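Local coordinates for protein TsrE (Streptomyces laurentii, PDB 7CWW) that probably acts as a cyclase in thiopeptide antibiotic biosynthesis, closing the macrocyclic peptide core of a thiostrepton-type compound, at residues Gln6-Ser12 / Phe54-Ala60; Ser41-Leu45 / Trp113-Thr117. The contacts are given in a common frame with arbitrary orientation. Residue numbers count along the deposited sequence, not the author numbering.

Overall arrangement
Starting at the N terminus, the first strand, 5-11, runs into helix 15-35, and strands 39-49 and 52-61 follow as consecutive antiparallel partners. Interaction 1 closes the loop between 6-12 and 54-60, seating the third strand in the middle of the sheet beside the first. Interaction 2 closes a longer loop, 41-45 with 113-117, bringing helix 106-127 against outer strand 39-49. The segments alternate along the chain, so the two loops cross rather than nest. They meet directly: Arg56 N lies 2.8 Å from Leu45 O and Phe43 N 2.9 Å from Arg58 O, probable hydrogen bonds between strands 52-61 and 39-49, so the first strand and the helix connect through the sheet.

Interaction 1: Gln6-Ser12 / Phe54-Ala60; sequences QKDLTVS and FLRLRFA
A carboxylate between two arginines marks one face of this strand pair. Asp8 (chi1 t) reaches Arg56, with Arg56 NH1 donating to Asp8 OD1 at 3.0 Å and lying 2.9 Å from Asp8 OD2 in a salt bridge; Arg58 NH2 completes the network with a long 3.9 Å approach to Asp8 OD2. Both arginines start out t,t; at chi3 Arg56 turns to m, while Arg58 stays t. Asp8 OD2 also hydrogen-bonds Tyr90, and Arg56 NE makes a salt bridge to Glu47. Thr10 CG2 lies over the Arg56 guanidinium, 3.4 Å from its NH1.

The backbones are extended and antiparallel, with axes 4.5 Å apart at 163°. The register sets Gln6 opposite Ala60, Asp8 opposite Arg58 and Thr10 opposite Arg56 as non-hydrogen-bonded pairs. Three hydrogen-bonded pairs alternate with them: Lys7 N to Phe59 O 2.7 Å and Phe59 N to Lys7 O 3.2 Å; Leu9 N to Leu57 O 2.9 Å and Leu57 N to Leu9 O 2.7 Å; Val11 N to Leu55 O 2.8 Å and Leu55 N to Val11 O 2.9 Å. With helix 15-35 leading to parallel strand 39-49 on the far side of 52-61, this is a split beta-alpha-beta arrangement, strand order 1-3-2.

Leu9, Val11, Leu55, Leu57 and Phe59 make up the apolar face, covered by helices 15-35 and 65-78. Phe59 (chi1 p) turns its ring face to Lys7 CB, a CH-pi contact 3.8 Å from the ring centroid. Near the first strand's end, Phe54 CE1 lies 3.6 Å from Thr10 CG2; just past it, Ser12 OG is 3.4 Å from Phe54 CB.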
# COMPACT_ATOMS: atom_id res chain seq x y z
N GLN A 6 12.26 -22.21 8.11
CA GLN A 6 11.41 -21.03 8.13
C GLN A 6 10.96 -20.74 9.56
O GLN A 6 10.42 -21.62 10.23
CB GLN A 6 10.20 -21.27 7.22
CG GLN A 6 9.45 -20.03 6.84
CD GLN A 6 10.36 -18.90 6.41
OE1 GLN A 6 10.50 -17.91 7.12
NE2 GLN A 6 10.98 -19.05 5.24
N LYS A 7 11.21 -19.52 10.05
CA LYS A 7 10.76 -19.10 11.37
C LYS A 7 9.78 -17.95 11.23
O LYS A 7 9.82 -17.19 10.25
CB LYS A 7 11.93 -18.67 12.27
CG LYS A 7 13.14 -19.58 12.21
CD LYS A 7 12.87 -20.93 12.87
CE LYS A 7 14.12 -21.80 12.81
NZ LYS A 7 13.97 -23.06 13.58
N ASP A 8 8.91 -17.80 12.22
CA ASP A 8 7.81 -16.83 12.19
C ASP A 8 7.45 -16.50 13.63
O ASP A 8 7.02 -17.38 14.38
CB ASP A 8 6.60 -17.40 11.42
CG ASP A 8 5.41 -16.41 11.34
OD1 ASP A 8 5.58 -15.21 11.56
OD2 ASP A 8 4.29 -16.86 11.04
N LEU A 9 7.63 -15.24 14.02
CA LEU A 9 7.42 -14.81 15.40
C LEU A 9 6.47 -13.62 15.38
O LEU A 9 6.67 -12.70 14.58
CB LEU A 9 8.76 -14.42 16.06
CG LEU A 9 8.72 -13.60 17.35
CD1 LEU A 9 7.93 -14.38 18.40
CD2 LEU A 9 10.13 -13.32 17.86
N THR A 10 5.44 -13.64 16.23
CA THR A 10 4.51 -12.52 16.30
C THR A 10 4.53 -11.95 17.71
O THR A 10 4.58 -12.69 18.70
CB THR A 10 3.07 -12.91 15.88
OG1 THR A 10 2.56 -13.95 16.72
CG2 THR A 10 3.03 -13.38 14.40
N VAL A 11 4.55 -10.62 17.79
CA VAL A 11 4.68 -9.90 19.05
C VAL A 11 3.51 -8.94 19.15
O VAL A 11 3.47 -7.93 18.43
CB VAL A 11 6.00 -9.15 19.16
CG1 VAL A 11 6.22 -8.71 20.63
CG2 VAL A 11 7.15 -10.02 18.62
N SER A 12 2.57 -9.24 20.05
CA SER A 12 1.28 -8.55 20.12
C SER A 12 1.38 -7.42 21.13
O SER A 12 1.08 -7.59 22.32
CB SER A 12 0.17 -9.54 20.46
OG SER A 12 -0.12 -10.35 19.33
N PHE A 54 0.01 -6.58 15.99
CA PHE A 54 1.23 -7.33 16.26
C PHE A 54 2.28 -7.08 15.19
O PHE A 54 1.98 -6.77 14.02
CB PHE A 54 0.98 -8.84 16.43
CG PHE A 54 0.43 -9.54 15.20
CD1 PHE A 54 1.29 -10.14 14.27
CD2 PHE A 54 -0.94 -9.67 15.01
CE1 PHE A 54 0.78 -10.82 13.15
CE2 PHE A 54 -1.45 -10.34 13.90
CZ PHE A 54 -0.59 -10.92 12.97
N LEU A 55 3.53 -7.16 15.63
CA LEU A 55 4.70 -7.18 14.77
C LEU A 55 5.04 -8.63 14.45
O LEU A 55 5.15 -9.46 15.36
CB LEU A 55 5.89 -6.51 15.47
CG LEU A 55 7.25 -6.54 14.77
CD1 LEU A 55 7.19 -5.66 13.51
CD2 LEU A 55 8.35 -6.07 15.72
N ARG A 56 5.17 -8.94 13.16
CA ARG A 56 5.56 -10.27 12.70
C ARG A 56 7.00 -10.20 12.20
O ARG A 56 7.33 -9.34 11.39
CB ARG A 56 4.64 -10.77 11.58
CG ARG A 56 5.05 -12.17 11.04
CD ARG A 56 4.28 -12.59 9.78
NE ARG A 56 2.83 -12.51 9.98
CZ ARG A 56 2.11 -13.41 10.66
NH1 ARG A 56 2.69 -14.48 11.20
NH2 ARG A 56 0.80 -13.25 10.78
N LEU A 57 7.84 -11.13 12.67
CA LEU A 57 9.21 -11.24 12.18
C LEU A 57 9.35 -12.59 11.49
O LEU A 57 9.12 -13.63 12.10
CB LEU A 57 10.22 -11.09 13.32
CG LEU A 57 10.07 -9.73 14.02
CD1 LEU A 57 10.82 -9.65 15.33
CD2 LEU A 57 10.51 -8.60 13.09
N ARG A 58 9.70 -12.56 10.21
CA ARG A 58 9.81 -13.78 9.42
C ARG A 58 11.22 -13.90 8.89
O ARG A 58 11.76 -12.95 8.31
CB ARG A 58 8.80 -13.79 8.28
CG ARG A 58 8.61 -15.16 7.70
CD ARG A 58 7.26 -15.30 7.08
NE ARG A 58 7.21 -16.46 6.22
CZ ARG A 58 6.80 -17.66 6.62
NH1 ARG A 58 6.78 -18.67 5.76
NH2 ARG A 58 6.39 -17.84 7.87
N PHE A 59 11.83 -15.05 9.10
CA PHE A 59 13.23 -15.21 8.75
C PHE A 59 13.52 -16.69 8.63
O PHE A 59 12.85 -17.52 9.25
CB PHE A 59 14.16 -14.55 9.78
CG PHE A 59 13.87 -14.93 11.22
CD1 PHE A 59 12.93 -14.23 11.97
CD2 PHE A 59 14.55 -15.97 11.83
CE1 PHE A 59 12.68 -14.57 13.28
CE2 PHE A 59 14.29 -16.32 13.14
CZ PHE A 59 13.36 -15.62 13.87
N ALA A 60 14.52 -17.02 7.83
CA ALA A 60 14.97 -18.39 7.65
C ALA A 60 16.32 -18.56 8.34
O ALA A 60 17.26 -17.81 8.06
CB ALA A 60 15.08 -18.75 6.17

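Interaction 2: Ser41-Leu45 / Trp113-Thr117; sequences SWFYL and WTETT
Trp113 opens the helical segment, which crosses the extended strand 41-45 at 88° with axes 7.0 Å apart. In chi1 m, its indole receives Leu45 CD2 over the face, 3.8 Å from the six-membered-ring centroid, and meets the Phe43 ring obliquely (centroids 5.4 Å apart, planes at 40°, Phe43 CE2 to Trp113 CE3 3.5 Å). Trp322 packs edge-to-face with it.

One residue on, Thr114 comes closest to the strand backbone, its CA 4.8 Å from Phe43 CA. Its CG2 touches Ser41 CB at 3.8 Å and Trp42 O at 3.6 Å; its OG1 hydrogen-bonds Glu110 O. Two waters bridge the gap: one lies 2.7 Å from Ser41 OG and 2.8 Å from Thr114 OG1, the other donates to Trp42 O (2.7 Å) and Thr114 O (3.2 Å).

A helical turn after Trp113, Thr117 (chi1 m) donates from OG1 to Trp113 O at 2.7 Å, and that OG1 also hydrogen-bonds Arg326. Thr117 CG2 sits over the Trp42 six-membered ring, 4.0 Å from its centroid, and at the Tyr44 ring edge, 4.3 Å from Tyr44 CD2.

The result is a helix laid across an outer strand of a three-stranded antiparallel sheet, joining it to the largely helical remainder of this lantibiotic-dehydratase C-terminal fold.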
# COMPACT_ATOMS: atom_id res chain seq x y z
N SER A 41 18.01 -14.37 5.67
CA SER A 41 17.42 -13.07 5.39
C SER A 41 16.24 -12.93 6.34
O SER A 41 15.82 -13.90 6.97
CB SER A 41 16.97 -12.96 3.92
OG SER A 41 16.01 -13.97 3.61
N TRP A 42 15.69 -11.72 6.42
CA TRP A 42 14.49 -11.52 7.23
C TRP A 42 13.65 -10.40 6.65
O TRP A 42 14.13 -9.57 5.88
CB TRP A 42 14.86 -11.23 8.70
CG TRP A 42 15.47 -9.87 8.94
CD1 TRP A 42 16.77 -9.48 8.71
CD2 TRP A 42 14.80 -8.72 9.48
NE1 TRP A 42 16.95 -8.16 9.07
CE2 TRP A 42 15.76 -7.67 9.55
CE3 TRP A 42 13.49 -8.48 9.92
CZ2 TRP A 42 15.43 -6.40 10.04
CZ3 TRP A 42 13.17 -7.22 10.40
CH2 TRP A 42 14.14 -6.19 10.46
N PHE A 43 12.37 -10.39 7.03
CA PHE A 43 11.52 -9.23 6.81
C PHE A 43 10.53 -9.14 7.96
O PHE A 43 10.49 -10.01 8.84
CB PHE A 43 10.80 -9.26 5.44
CG PHE A 43 9.75 -10.36 5.28
CD1 PHE A 43 10.09 -11.58 4.70
CD2 PHE A 43 8.42 -10.14 5.62
CE1 PHE A 43 9.14 -12.58 4.51
CE2 PHE A 43 7.46 -11.14 5.44
CZ PHE A 43 7.82 -12.36 4.87
N TYR A 44 9.77 -8.05 7.99
CA TYR A 44 8.75 -7.88 9.02
C TYR A 44 7.45 -7.45 8.36
O TYR A 44 7.45 -6.87 7.27
CB TYR A 44 9.15 -6.85 10.11
CG TYR A 44 8.97 -5.40 9.69
CD1 TYR A 44 7.76 -4.73 9.90
CD2 TYR A 44 10.01 -4.69 9.08
CE1 TYR A 44 7.59 -3.39 9.50
CE2 TYR A 44 9.85 -3.34 8.69
CZ TYR A 44 8.64 -2.71 8.91
OH TYR A 44 8.47 -1.39 8.52
N LEU A 45 6.34 -7.77 9.03
CA LEU A 45 5.03 -7.23 8.70
C LEU A 45 4.42 -6.70 9.99
O LEU A 45 4.83 -7.08 11.09
CB LEU A 45 4.08 -8.28 8.07
CG LEU A 45 4.50 -8.90 6.73
CD1 LEU A 45 3.51 -10.01 6.29
CD2 LEU A 45 4.67 -7.82 5.62
N TRP A 113 9.48 -7.69 0.15
CA TRP A 113 9.49 -7.25 1.54
C TRP A 113 10.89 -7.30 2.13
O TRP A 113 11.30 -6.38 2.85
CB TRP A 113 8.53 -8.12 2.36
CG TRP A 113 7.06 -7.83 2.08
CD1 TRP A 113 6.52 -6.63 1.69
CD2 TRP A 113 5.96 -8.75 2.16
NE1 TRP A 113 5.16 -6.75 1.54
CE2 TRP A 113 4.79 -8.04 1.82
CE3 TRP A 113 5.86 -10.10 2.50
CZ2 TRP A 113 3.53 -8.64 1.81
CZ3 TRP A 113 4.61 -10.70 2.48
CH2 TRP A 113 3.46 -9.97 2.15
N THR A 114 11.64 -8.37 1.85
CA THR A 114 13.02 -8.48 2.34
C THR A 114 13.86 -7.33 1.79
O THR A 114 14.58 -6.66 2.54
CB THR A 114 13.61 -9.83 1.91
OG1 THR A 114 12.81 -10.89 2.44
CG2 THR A 114 15.07 -10.00 2.40
N GLU A 115 13.77 -7.08 0.49
CA GLU A 115 14.65 -6.07 -0.10
C GLU A 115 14.25 -4.66 0.28
O GLU A 115 15.10 -3.76 0.22
CB GLU A 115 14.65 -6.23 -1.63
CG GLU A 115 15.25 -7.55 -2.06
CD GLU A 115 15.56 -7.60 -3.54
OE1 GLU A 115 14.78 -7.02 -4.34
OE2 GLU A 115 16.58 -8.22 -3.90
N THR A 116 13.00 -4.42 0.66
CA THR A 116 12.57 -3.09 1.08
C THR A 116 12.54 -2.93 2.60
O THR A 116 12.11 -1.88 3.08
CB THR A 116 11.19 -2.75 0.51
OG1 THR A 116 10.24 -3.74 0.91
CG2 THR A 116 11.25 -2.70 -1.01
N THR A 117 12.96 -3.94 3.35
CA THR A 117 13.07 -3.79 4.81
C THR A 117 14.06 -2.70 5.21
O THR A 117 13.72 -1.88 6.09
CB THR A 117 13.43 -5.14 5.44
OG1 THR A 117 12.32 -6.05 5.29
CG2 THR A 117 13.77 -4.97 6.93
O HOH W 1 13.50 -13.01 4.13
O HOH W 2 15.92 -7.62 5.24